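Local coordinates for protein ketol-acid reductoisomerase (uncultured archaeon GZfos26G2, PDB 4XDY) that catalyses the magnesium-dependent alkyl migration and NADH-dependent reduction of 2-acetolactate to 2,3-dihydroxyisovalerate in the biosynthesis of branched-chain amino acids, at residues A133-G138 with P152-V157; F110-N115 with Q190-D195; M1-D6 with G182-T187. All coordinates share one frame; numbering follows the deposited sequence.

Contact 1. Residues A133-G138 with P152-V157; sequences APKAPG and PGLVAV. With NAI (1,4-dihydronicotinamide adenine dinucleotide), chain E; HIO (N-hydroxy-N-isopropyloxamic acid), chain H.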
loop_
_atom_site.group_PDB
_atom_site.type_symbol
_atom_site.label_atom_id
_atom_site.label_comp_id
_atom_site.label_asym_id
_atom_site.label_seq_id
_atom_site.Cartn_x
_atom_site.Cartn_y
_atom_site.Cartn_z
ATOM N N ALA A 133 6.199 5.398 20.520
ATOM C CA ALA A 133 5.514 5.864 19.290
ATOM C C ALA A 133 5.477 4.808 18.245
ATOM O O ALA A 133 6.530 4.506 17.678
ATOM C CB ALA A 133 6.202 7.094 18.760
ATOM N N PRO A 134 4.274 4.205 17.936
ATOM C CA PRO A 134 4.241 3.153 16.936
ATOM C C PRO A 134 4.233 3.818 15.566
ATOM O O PRO A 134 3.493 4.770 15.390
ATOM C CB PRO A 134 2.901 2.414 17.220
ATOM C CG PRO A 134 2.045 3.480 17.833
ATOM C CD PRO A 134 2.925 4.493 18.461
ATOM N N LYS A 135 4.947 3.242 14.591
ATOM C CA LYS A 135 4.975 3.705 13.211
ATOM C C LYS A 135 3.880 2.920 12.468
ATOM O O LYS A 135 4.128 2.020 11.619
ATOM C CB LYS A 135 6.395 3.492 12.608
ATOM C CG LYS A 135 7.507 4.192 13.353
ATOM C CD LYS A 135 7.438 5.712 13.313
ATOM C CE LYS A 135 6.744 6.411 14.485
ATOM N NZ LYS A 135 6.610 7.939 14.424
ATOM N N ALA A 136 2.611 3.168 12.894
ATOM C CA ALA A 136 1.501 2.385 12.434
ATOM C C ALA A 136 0.178 3.009 12.847
ATOM O O ALA A 136 0.038 3.529 13.960
ATOM C CB ALA A 136 1.537 0.999 13.002
ATOM N N PRO A 137 -0.813 2.949 11.937
ATOM C CA PRO A 137 -2.168 3.213 12.385
ATOM C C PRO A 137 -2.678 2.136 13.407
ATOM O O PRO A 137 -2.374 0.951 13.300
ATOM C CB PRO A 137 -2.997 3.199 11.092
ATOM C CG PRO A 137 -2.226 2.283 10.208
ATOM C CD PRO A 137 -0.776 2.437 10.571
ATOM N N GLY A 138 -3.514 2.563 14.327
ATOM C CA GLY A 138 -3.807 1.709 15.456
ATOM C C GLY A 138 -4.518 0.393 15.112
ATOM O O GLY A 138 -4.256 -0.631 15.739
ATOM N N PRO A 152 6.708 -1.458 13.892
ATOM C CA PRO A 152 7.908 -0.749 14.365
ATOM C C PRO A 152 7.568 0.394 15.330
ATOM O O PRO A 152 6.477 0.946 15.306
ATOM C CB PRO A 152 8.559 -0.186 13.081
ATOM C CG PRO A 152 8.000 -1.001 11.965
ATOM C CD PRO A 152 6.577 -1.332 12.420
ATOM N N GLY A 153 8.495 0.691 16.224
ATOM C CA GLY A 153 8.342 1.797 17.175
ATOM C C GLY A 153 9.552 2.634 17.495
ATOM O O GLY A 153 10.701 2.207 17.282
ATOM N N LEU A 154 9.299 3.816 18.004
ATOM C CA LEU A 154 10.314 4.774 18.410
ATOM C C LEU A 154 10.111 5.017 19.896
ATOM O O LEU A 154 8.947 5.233 20.382
ATOM C CB LEU A 154 10.170 6.106 17.644
ATOM C CG LEU A 154 10.957 6.176 16.333
ATOM C CD1 LEU A 154 10.807 5.056 15.383
ATOM C CD2 LEU A 154 10.643 7.505 15.608
ATOM N N VAL A 155 11.220 4.977 20.658
ATOM C CA VAL A 155 11.149 5.157 22.088
ATOM C C VAL A 155 12.053 6.296 22.518
ATOM O O VAL A 155 13.229 6.328 22.177
ATOM C CB VAL A 155 11.499 3.853 22.829
ATOM C CG1 VAL A 155 11.628 4.086 24.332
ATOM C CG2 VAL A 155 10.495 2.793 22.543
ATOM N N ALA A 156 11.493 7.269 23.220
ATOM C CA ALA A 156 12.201 8.410 23.699
ATOM C C ALA A 156 11.977 8.636 25.215
ATOM O O ALA A 156 10.946 8.267 25.750
ATOM C CB ALA A 156 11.829 9.658 22.980
ATOM N N VAL A 157 12.956 9.287 25.835
ATOM C CA VAL A 157 12.896 9.677 27.242
ATOM C C VAL A 157 13.279 11.105 27.387
ATOM O O VAL A 157 14.381 11.524 27.022
ATOM C CB VAL A 157 13.825 8.776 28.132
ATOM C CG1 VAL A 157 13.694 9.247 29.576
ATOM C CG2 VAL A 157 13.469 7.339 27.990
HETATM P PA NAI E . -8.382 9.668 18.850
HETATM O O1A NAI E . -8.647 10.875 17.937
HETATM O O2A NAI E . -8.748 8.320 18.406
HETATM O O5B NAI E . -8.943 10.105 20.296
HETATM C C5B NAI E . -8.961 9.142 21.388
HETATM C C4B NAI E . -10.296 9.313 22.175
HETATM O O4B NAI E . -10.208 10.597 22.784
HETATM C C3B NAI E . -11.624 9.343 21.373
HETATM O O3B NAI E . -11.951 7.997 21.026
HETATM C C2B NAI E . -12.561 10.040 22.337
HETATM O O2B NAI E . -13.154 9.052 23.182
HETATM C C1B NAI E . -11.575 10.932 23.133
HETATM N N9A NAI E . -11.780 12.338 22.829
HETATM C C8A NAI E . -11.905 12.838 21.528
HETATM N N7A NAI E . -12.087 14.150 21.586
HETATM C C5A NAI E . -12.115 14.487 22.902
HETATM C C6A NAI E . -12.316 15.718 23.644
HETATM N N6A NAI E . -12.537 16.886 23.024
HETATM N N1A NAI E . -12.232 15.713 25.000
HETATM C C2A NAI E . -12.036 14.556 25.668
HETATM N N3A NAI E . -11.843 13.384 25.089
HETATM C C4A NAI E . -11.889 13.289 23.710
HETATM O O3 NAI E . -6.726 9.703 19.186
HETATM P PN NAI E . -5.608 8.863 18.283
HETATM O O1N NAI E . -5.754 9.212 16.816
HETATM O O2N NAI E . -5.723 7.460 18.708
HETATM O O5D NAI E . -4.348 9.680 18.781
HETATM C C5D NAI E . -3.808 9.398 20.117
HETATM C C4D NAI E . -2.288 9.785 20.204
HETATM O O4D NAI E . -1.644 8.775 19.402
HETATM C C3D NAI E . -1.896 11.106 19.571
HETATM O O3D NAI E . -0.801 11.686 20.288
HETATM C C2D NAI E . -1.447 10.764 18.130
HETATM O O2D NAI E . -0.576 11.696 17.494
HETATM C C1D NAI E . -0.796 9.419 18.376
HETATM N N1N NAI E . -0.683 8.466 17.266
HETATM C C2N NAI E . -1.807 8.105 16.611
HETATM C C3N NAI E . -1.764 7.211 15.600
HETATM C C7N NAI E . -2.987 6.773 15.001
HETATM O O7N NAI E . -4.102 7.381 14.997
HETATM N N7N NAI E . -2.955 5.520 14.625
HETATM C C4N NAI E . -0.483 6.634 15.249
HETATM C C5N NAI E . 0.618 6.892 16.126
HETATM C C6N NAI E . 0.476 7.837 17.093
HETATM C C1 HIO H . -0.792 9.696 12.896
HETATM O O11 HIO H . -0.541 10.826 13.391
HETATM O O12 HIO H . -1.918 9.112 12.779
HETATM C C2 HIO H . 0.506 8.982 12.515
HETATM O O2 HIO H . 1.577 9.427 13.004
HETATM N N3 HIO H . 0.568 8.018 11.615
HETATM O O3 HIO H . 1.756 7.165 11.570
HETATM C C4 HIO H . -0.495 7.703 10.711
HETATM C C41 HIO H . 0.078 7.621 9.291
HETATM C C42 HIO H . -1.102 6.397 11.212
#
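Ala133 and Leu154 form an antiparallel hydrogen-bonded pair, and three backbone bonds join the segments. Ala133 N donates to Leu154 O at 2.8 Å. Leu154 N returns a bond to Ala133 O at 2.9 Å. Beyond the strand end, Lys135 N reaches Pro152 O at 2.9 Å, nearly straight at 178°. Between them, Pro134 and Gly153 are a non-hydrogen-bonded pair, with CA-H...O contacts from Gly153 CA to Ala133 O and from Pro134 CA to Pro152 O.

The apolar contacts are few. Ala133 CB lies 4.2 Å from Leu154 CB. The Lys135 chain, bent at chi2 and chi3, crosses Leu154 at about a right angle, and its CG rests 4.0 Å from Leu154 CD1. Its NZ goes on to salt bridges with Glu191 and Glu194 and a hydrogen bond to Asp195.

Lys135 is the centre of an inverse gamma turn, and residues on both sides of it touch the ligands. Pro134 O is 3.6 Å from C5N of the nicotinamide, and Ala136 O is 3.4 Å from its C4N. Pro137 CB touches the isopropyl carbon C42 of the inhibitor. Pro137 stands at the N-cap position of the helix that starts at Gly138. This is a strand end of a Rossmann domain opening into the nicotinamide and substrate pocket.

Contact 2. Residues F110-N115 with Q190-D195; sequences FSHGFN and QETYED. With MG (magnesium ion), chain D; MG (magnesium ion), chain C; NAI (1,4-dihydronicotinamide adenine dinucleotide), chain E; HIO (N-hydroxy-N-isopropyloxamic acid), chain H.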
loop_
_atom_site.group_PDB
_atom_site.type_symbol
_atom_site.label_atom_id
_atom_site.label_comp_id
_atom_site.label_asym_id
_atom_site.label_seq_id
_atom_site.Cartn_x
_atom_site.Cartn_y
_atom_site.Cartn_z
ATOM N N PHE A 110 3.453 9.205 26.144
ATOM C CA PHE A 110 2.787 9.736 24.911
ATOM C C PHE A 110 3.091 8.729 23.813
ATOM O O PHE A 110 4.072 7.933 23.916
ATOM C CB PHE A 110 3.330 11.046 24.487
ATOM C CG PHE A 110 3.079 12.161 25.466
ATOM C CD1 PHE A 110 3.943 12.349 26.557
ATOM C CD2 PHE A 110 1.983 12.959 25.344
ATOM C CE1 PHE A 110 3.726 13.384 27.451
ATOM C CE2 PHE A 110 1.744 13.996 26.231
ATOM C CZ PHE A 110 2.617 14.226 27.274
ATOM N N SER A 111 2.337 8.798 22.709
ATOM C CA SER A 111 2.718 8.067 21.516
ATOM C C SER A 111 3.040 8.961 20.336
ATOM O O SER A 111 3.232 8.453 19.244
ATOM C CB SER A 111 1.721 7.014 21.115
ATOM O OG SER A 111 1.744 5.894 22.010
ATOM N N HIS A 112 3.216 10.248 20.590
ATOM C CA HIS A 112 3.704 11.203 19.602
ATOM C C HIS A 112 4.305 12.314 20.436
ATOM O O HIS A 112 3.663 12.752 21.444
ATOM C CB HIS A 112 2.519 11.745 18.799
ATOM C CG HIS A 112 2.882 12.715 17.721
ATOM N ND1 HIS A 112 4.066 12.672 16.964
ATOM C CD2 HIS A 112 2.177 13.787 17.260
ATOM C CE1 HIS A 112 4.008 13.637 16.042
ATOM N NE2 HIS A 112 2.869 14.314 16.205
ATOM N N GLY A 113 5.450 12.815 19.974
ATOM C CA GLY A 113 6.179 13.880 20.700
ATOM C C GLY A 113 5.679 15.316 20.666
ATOM O O GLY A 113 6.257 16.183 21.364
ATOM N N PHE A 114 4.613 15.552 19.840
ATOM C CA PHE A 114 4.167 16.923 19.466
ATOM C C PHE A 114 4.086 17.823 20.716
ATOM O O PHE A 114 4.744 18.876 20.788
ATOM C CB PHE A 114 2.821 16.851 18.728
ATOM C CG PHE A 114 2.325 18.137 18.182
ATOM C CD1 PHE A 114 1.622 19.057 18.978
ATOM C CD2 PHE A 114 2.511 18.465 16.839
ATOM C CE1 PHE A 114 1.152 20.252 18.459
ATOM C CE2 PHE A 114 2.033 19.675 16.325
ATOM C CZ PHE A 114 1.357 20.552 17.138
ATOM N N ASN A 115 3.272 17.408 21.692
ATOM C CA ASN A 115 2.956 18.335 22.795
ATOM C C ASN A 115 4.113 18.629 23.700
ATOM O O ASN A 115 4.244 19.770 24.221
ATOM C CB ASN A 115 1.729 17.882 23.534
ATOM C CG ASN A 115 0.432 18.213 22.757
ATOM O OD1 ASN A 115 0.300 19.331 22.237
ATOM N ND2 ASN A 115 -0.445 17.284 22.621
ATOM N N GLN A 190 13.002 14.338 17.629
ATOM C CA GLN A 190 13.176 13.554 16.429
ATOM C C GLN A 190 11.944 12.839 15.955
ATOM O O GLN A 190 11.655 12.849 14.775
ATOM C CB GLN A 190 14.290 12.522 16.516
ATOM C CG GLN A 190 15.710 13.039 16.587
ATOM C CD GLN A 190 16.594 11.815 16.739
ATOM O OE1 GLN A 190 16.725 11.294 17.839
ATOM N NE2 GLN A 190 17.053 11.267 15.616
ATOM N N GLU A 191 11.286 12.141 16.860
ATOM C CA GLU A 191 10.013 11.503 16.547
ATOM C C GLU A 191 9.012 12.480 16.008
ATOM O O GLU A 191 8.401 12.213 14.974
ATOM C CB GLU A 191 9.391 10.795 17.730
ATOM C CG GLU A 191 8.249 9.866 17.299
ATOM C CD GLU A 191 6.850 10.520 17.156
ATOM O OE1 GLU A 191 6.632 11.614 17.693
ATOM O OE2 GLU A 191 6.061 9.848 16.484
ATOM N N THR A 192 8.915 13.657 16.630
ATOM C CA THR A 192 7.883 14.573 16.296
ATOM C C THR A 192 8.066 14.998 14.849
ATOM O O THR A 192 7.135 15.022 14.036
ATOM C CB THR A 192 7.932 15.809 17.191
ATOM O OG1 THR A 192 7.718 15.408 18.577
ATOM C CG2 THR A 192 6.859 16.773 16.763
ATOM N N TYR A 193 9.308 15.339 14.504
ATOM C CA TYR A 193 9.542 15.881 13.177
ATOM C C TYR A 193 9.439 14.871 12.083
ATOM O O TYR A 193 8.804 15.149 11.032
ATOM C CB TYR A 193 10.927 16.560 13.119
ATOM C CG TYR A 193 11.203 17.604 14.170
ATOM C CD1 TYR A 193 10.214 18.435 14.666
ATOM C CD2 TYR A 193 12.511 17.796 14.623
ATOM C CE1 TYR A 193 10.477 19.400 15.643
ATOM C CE2 TYR A 193 12.795 18.766 15.593
ATOM C CZ TYR A 193 11.804 19.591 16.082
ATOM O OH TYR A 193 12.062 20.544 17.025
ATOM N N GLU A 194 9.982 13.697 12.288
ATOM C CA GLU A 194 9.955 12.646 11.241
ATOM C C GLU A 194 8.507 12.207 11.021
ATOM O O GLU A 194 8.097 11.933 9.906
ATOM C CB GLU A 194 10.863 11.478 11.566
ATOM C CG GLU A 194 10.486 10.627 12.755
ATOM C CD GLU A 194 9.396 9.633 12.480
ATOM O OE1 GLU A 194 8.779 9.159 13.474
ATOM O OE2 GLU A 194 9.215 9.211 11.272
ATOM N N ASP A 195 7.771 12.136 12.124
ATOM C CA ASP A 195 6.367 11.642 12.103
ATOM C C ASP A 195 5.476 12.607 11.313
ATOM O O ASP A 195 4.732 12.195 10.446
ATOM C CB ASP A 195 5.845 11.481 13.512
ATOM C CG ASP A 195 4.475 10.810 13.530
ATOM O OD1 ASP A 195 4.439 9.580 13.331
ATOM O OD2 ASP A 195 3.488 11.578 13.636
HETATM MG MG MG D . 3.168 8.344 12.386
HETATM MG MG MG C . 1.441 11.335 13.511
HETATM P PA NAI E . -8.382 9.668 18.850
HETATM O O1A NAI E . -8.647 10.875 17.937
HETATM O O2A NAI E . -8.748 8.320 18.406
HETATM O O5B NAI E . -8.943 10.105 20.296
HETATM C C5B NAI E . -8.961 9.142 21.388
HETATM C C4B NAI E . -10.296 9.313 22.175
HETATM O O4B NAI E . -10.208 10.597 22.784
HETATM C C3B NAI E . -11.624 9.343 21.373
HETATM O O3B NAI E . -11.951 7.997 21.026
HETATM C C2B NAI E . -12.561 10.040 22.337
HETATM O O2B NAI E . -13.154 9.052 23.182
HETATM C C1B NAI E . -11.575 10.932 23.133
HETATM N N9A NAI E . -11.780 12.338 22.829
HETATM C C8A NAI E . -11.905 12.838 21.528
HETATM N N7A NAI E . -12.087 14.150 21.586
HETATM C C5A NAI E . -12.115 14.487 22.902
HETATM C C6A NAI E . -12.316 15.718 23.644
HETATM N N6A NAI E . -12.537 16.886 23.024
HETATM N N1A NAI E . -12.232 15.713 25.000
HETATM C C2A NAI E . -12.036 14.556 25.668
HETATM N N3A NAI E . -11.843 13.384 25.089
HETATM C C4A NAI E . -11.889 13.289 23.710
HETATM O O3 NAI E . -6.726 9.703 19.186
HETATM P PN NAI E . -5.608 8.863 18.283
HETATM O O1N NAI E . -5.754 9.212 16.816
HETATM O O2N NAI E . -5.723 7.460 18.708
HETATM O O5D NAI E . -4.348 9.680 18.781
HETATM C C5D NAI E . -3.808 9.398 20.117
HETATM C C4D NAI E . -2.288 9.785 20.204
HETATM O O4D NAI E . -1.644 8.775 19.402
HETATM C C3D NAI E . -1.896 11.106 19.571
HETATM O O3D NAI E . -0.801 11.686 20.288
HETATM C C2D NAI E . -1.447 10.764 18.130
HETATM O O2D NAI E . -0.576 11.696 17.494
HETATM C C1D NAI E . -0.796 9.419 18.376
HETATM N N1N NAI E . -0.683 8.466 17.266
HETATM C C2N NAI E . -1.807 8.105 16.611
HETATM C C3N NAI E . -1.764 7.211 15.600
HETATM C C7N NAI E . -2.987 6.773 15.001
HETATM O O7N NAI E . -4.102 7.381 14.997
HETATM N N7N NAI E . -2.955 5.520 14.625
HETATM C C4N NAI E . -0.483 6.634 15.249
HETATM C C5N NAI E . 0.618 6.892 16.126
HETATM C C6N NAI E . 0.476 7.837 17.093
HETATM C C1 HIO H . -0.792 9.696 12.896
HETATM O O11 HIO H . -0.541 10.826 13.391
HETATM O O12 HIO H . -1.918 9.112 12.779
HETATM C C2 HIO H . 0.506 8.982 12.515
HETATM O O2 HIO H . 1.577 9.427 13.004
HETATM N N3 HIO H . 0.568 8.018 11.615
HETATM O O3 HIO H . 1.756 7.165 11.570
HETATM C C4 HIO H . -0.495 7.703 10.711
HETATM C C41 HIO H . 0.078 7.621 9.291
HETATM C C42 HIO H . -1.102 6.397 11.212
HETATM O O HOH W 1 3.546 9.217 16.520
HETATM O O HOH W 2 3.447 9.530 10.663
HETATM O O HOH W 3 1.063 13.331 13.944
HETATM O O HOH W 4 1.444 10.841 15.617
HETATM O O HOH W 5 3.275 7.359 14.344
HETATM O O HOH W 6 4.839 7.095 11.748
#
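The contact lies in the active site, where His112 and Asp195 meet beside two magnesium ions, the dinucleotide and the inhibitor. His112 is the predicted active-site residue. Its CG is anti to the backbone N (chi1 -179°), and the ring reaches the helix of residues 190-195. His112 ND1 donates to Glu191 OE1 at 2.9 Å, using the syn lone pair of that oxygen. The ring and carboxylate planes stand 84° apart. Gly113 N also donates to Glu191 OE1, at 2.8 Å and from above the carboxylate plane. Two N-H groups therefore grip one oxygen. Glu191 OE2 accepts a hydrogen bond from water 1, which also donates to Ser111 O; the same OE2 forms a salt bridge with Lys135. An alanine in place of Glu191 would probably leave His112 ND1 and Gly113 N without their shared acceptor and the imidazole freer to turn.

The helix 188-203 belongs to the C-terminal knotted domain, and the 110-115 segment to the Rossmann domain, so the site is built where the two meet. Thr192 OG1 packs against Gly113 C at 2.9 Å, while its hydrogen bond goes to Phe188 O. A side chain on Gly113 would clash with this hydroxyl.

Asp195 bridges the metals. Asp195 OD1 binds the magnesium ion of chain D at 2.0 Å, and Asp195 OD2 binds the magnesium ion of chain C at 2.1 Å. Lys135 also bonds OD1. Inhibitor O2 binds both ions, and Glu199 helps to complete the site. The ring of His112 lies beside this cluster, with CE1 3.2 Å from Asp195 OD2. The magnesium ion of chain C stands over the centre of one ring face, 4.2 Å above the plane, and Phe114 N over the opposite face. On the cofactor side, His112 CB approaches ribose O2D.

Contact 3. Residues M1-D6 with G182-T187; sequences MEILHD and GILECT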
loop_
_atom_site.group_PDB
_atom_site.type_symbol
_atom_site.label_atom_id
_atom_site.label_comp_id
_atom_site.label_asym_id
_atom_site.label_seq_id
_atom_site.Cartn_x
_atom_site.Cartn_y
_atom_site.Cartn_z
ATOM N N MET A 1 22.385 2.091 12.763
ATOM C CA MET A 1 21.880 2.422 14.118
ATOM C C MET A 1 21.213 1.164 14.705
ATOM O O MET A 1 20.741 0.308 13.962
ATOM C CB MET A 1 20.914 3.551 13.945
ATOM C CG MET A 1 20.213 3.982 15.143
ATOM S SD MET A 1 18.536 4.494 14.729
ATOM C CE MET A 1 18.227 4.834 16.449
ATOM N N GLU A 2 21.243 1.019 16.018
ATOM C CA GLU A 2 20.856 -0.222 16.645
ATOM C C GLU A 2 19.300 -0.228 16.550
ATOM O O GLU A 2 18.630 0.811 16.765
ATOM C CB GLU A 2 21.338 -0.246 18.085
ATOM C CG GLU A 2 20.569 -1.134 19.063
ATOM C CD GLU A 2 21.229 -1.232 20.479
ATOM O OE1 GLU A 2 21.554 -2.382 20.881
ATOM O OE2 GLU A 2 21.373 -0.196 21.215
ATOM N N ILE A 3 18.808 -1.399 16.195
ATOM C CA ILE A 3 17.415 -1.780 16.339
ATOM C C ILE A 3 17.228 -2.839 17.423
ATOM O O ILE A 3 17.806 -3.919 17.355
ATOM C CB ILE A 3 16.903 -2.347 15.010
ATOM C CG1 ILE A 3 17.275 -1.400 13.850
ATOM C CG2 ILE A 3 15.408 -2.711 15.129
ATOM C CD1 ILE A 3 16.883 -1.992 12.487
ATOM N N LEU A 4 16.380 -2.547 18.397
ATOM C CA LEU A 4 16.079 -3.460 19.505
ATOM C C LEU A 4 14.925 -4.385 19.175
ATOM O O LEU A 4 13.871 -3.950 18.605
ATOM C CB LEU A 4 15.840 -2.651 20.747
ATOM C CG LEU A 4 16.882 -1.631 21.144
ATOM C CD1 LEU A 4 16.474 -0.851 22.389
ATOM C CD2 LEU A 4 18.230 -2.298 21.408
ATOM N N HIS A 5 15.161 -5.682 19.385
ATOM C CA HIS A 5 14.147 -6.699 19.222
ATOM C C HIS A 5 13.846 -7.390 20.582
ATOM O O HIS A 5 14.238 -6.895 21.645
ATOM C CB HIS A 5 14.562 -7.697 18.110
ATOM C CG HIS A 5 14.779 -7.089 16.756
ATOM N ND1 HIS A 5 15.998 -6.632 16.327
ATOM C CD2 HIS A 5 13.907 -6.832 15.747
ATOM C CE1 HIS A 5 15.875 -6.146 15.103
ATOM N NE2 HIS A 5 14.611 -6.252 14.736
ATOM N N ASP A 6 13.062 -8.462 20.518
ATOM C CA ASP A 6 12.524 -9.123 21.709
ATOM C C ASP A 6 13.645 -9.512 22.659
ATOM O O ASP A 6 13.610 -9.240 23.863
ATOM C CB ASP A 6 11.818 -10.409 21.295
ATOM C CG ASP A 6 10.333 -10.208 20.966
ATOM O OD1 ASP A 6 9.735 -9.104 21.161
ATOM O OD2 ASP A 6 9.754 -11.213 20.507
ATOM N N GLY A 182 10.765 -4.124 15.518
ATOM C CA GLY A 182 11.944 -3.391 15.929
ATOM C C GLY A 182 11.662 -2.033 16.475
ATOM O O GLY A 182 10.711 -1.344 16.051
ATOM N N ILE A 183 12.486 -1.648 17.427
ATOM C CA ILE A 183 12.399 -0.362 18.147
ATOM C C ILE A 183 13.695 0.416 17.913
ATOM O O ILE A 183 14.867 -0.121 17.934
ATOM C CB ILE A 183 12.198 -0.617 19.681
ATOM C CG1 ILE A 183 10.862 -1.284 19.897
ATOM C CG2 ILE A 183 12.452 0.563 20.571
ATOM C CD1 ILE A 183 9.697 -0.421 19.589
ATOM N N LEU A 184 13.525 1.691 17.643
ATOM C CA LEU A 184 14.614 2.662 17.572
ATOM C C LEU A 184 14.499 3.635 18.701
ATOM O O LEU A 184 13.404 4.212 18.961
ATOM C CB LEU A 184 14.535 3.479 16.261
ATOM C CG LEU A 184 14.476 2.609 15.012
ATOM C CD1 LEU A 184 14.322 3.559 13.821
ATOM C CD2 LEU A 184 15.731 1.750 14.896
ATOM N N GLU A 185 15.629 3.878 19.391
ATOM C CA GLU A 185 15.673 4.963 20.349
ATOM C C GLU A 185 15.976 6.268 19.755
ATOM O O GLU A 185 16.811 6.358 18.797
ATOM C CB GLU A 185 16.715 4.642 21.432
ATOM C CG GLU A 185 16.401 3.357 22.164
ATOM C CD GLU A 185 17.230 3.215 23.453
ATOM O OE1 GLU A 185 16.893 3.837 24.491
ATOM O OE2 GLU A 185 18.244 2.518 23.372
ATOM N N CYS A 186 15.318 7.320 20.277
ATOM C CA CYS A 186 15.414 8.634 19.650
ATOM C C CYS A 186 14.991 9.676 20.656
ATOM O O CYS A 186 14.737 9.357 21.843
ATOM C CB CYS A 186 14.569 8.694 18.366
ATOM S SG CYS A 186 12.778 8.668 18.752
ATOM N N THR A 187 14.983 10.921 20.281
ATOM C CA THR A 187 14.513 11.967 21.156
ATOM C C THR A 187 13.038 12.289 20.845
ATOM O O THR A 187 12.512 11.916 19.771
ATOM C CB THR A 187 15.278 13.300 21.001
ATOM O OG1 THR A 187 15.114 13.830 19.671
ATOM C CG2 THR A 187 16.810 13.105 21.277
HETATM O O HOH W 7 17.983 2.229 18.950
HETATM O O HOH W 8 19.393 1.727 21.149
#
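Leu4 and Ile183 pair backbone to backbone in a single antiparallel bridge. Leu4 N donates to Ile183 O at 2.9 Å, and Ile183 N donates to Leu4 O at 2.9 Å. CA-H...O contacts flank these bonds, from Ile3 CA to Ile183 O and from Gly182 CA to Leu4 O.

The side chains pack on this frame. Ile3 and Leu184 lie side by side and point the same way, with Ile3 CG1 3.7 Å from Leu184 CD2. Met1 SD lies 3.9 Å from Leu184 CD2. Leu184 CG is anti to the carbonyl carbon (chi1 -54°), on the way to this shared methyl. Ile3 CG2 sits 3.6 Å from Gly182 CA, a place where a side chain on Gly182 would clash. Leu4 CD1 reaches Glu185 OE2 at 3.9 Å.

Two waters bridge the segments. Water 7 donates to Glu2 O and accepts from Glu185 N. Water 8 donates to Glu2 OE2 and Glu185 OE2, two like charges. Glu185 OE1 has a salt bridge to Arg166. Further out, Leu4 and Ile183 touch Leu170 of helix 165-175, while Met1 and Ile3 pack on the second subunit. The arrangement is an irregular N-terminal segment paired through one antiparallel bridge with strand 183-185, at the edge of the chain's Rossmann sheet.

How the contacts relate
Contacts 1 and 3 share one sheet of the Rossmann domain. Strand 128-134 pairs with 153-157, which runs parallel to 183-185, and the N-terminal segment 1-6 adds on beyond it. The centres of contacts 1 and 3 are about 10 Å apart. Contact 2 lies about 9 Å from the centre of contact 1 and about 16 Å from that of contact 3. Along the chain, contact 1 is nested inside the loops closed by contacts 2 and 3, which cross each other. Strand 183-185 leads into helix 188-203, which belongs to the C-terminal knotted domain. Contacts 1 and 2 touch through charged side chains, and both reach the cofactor and the inhibitor. All three contacts touch the second subunit.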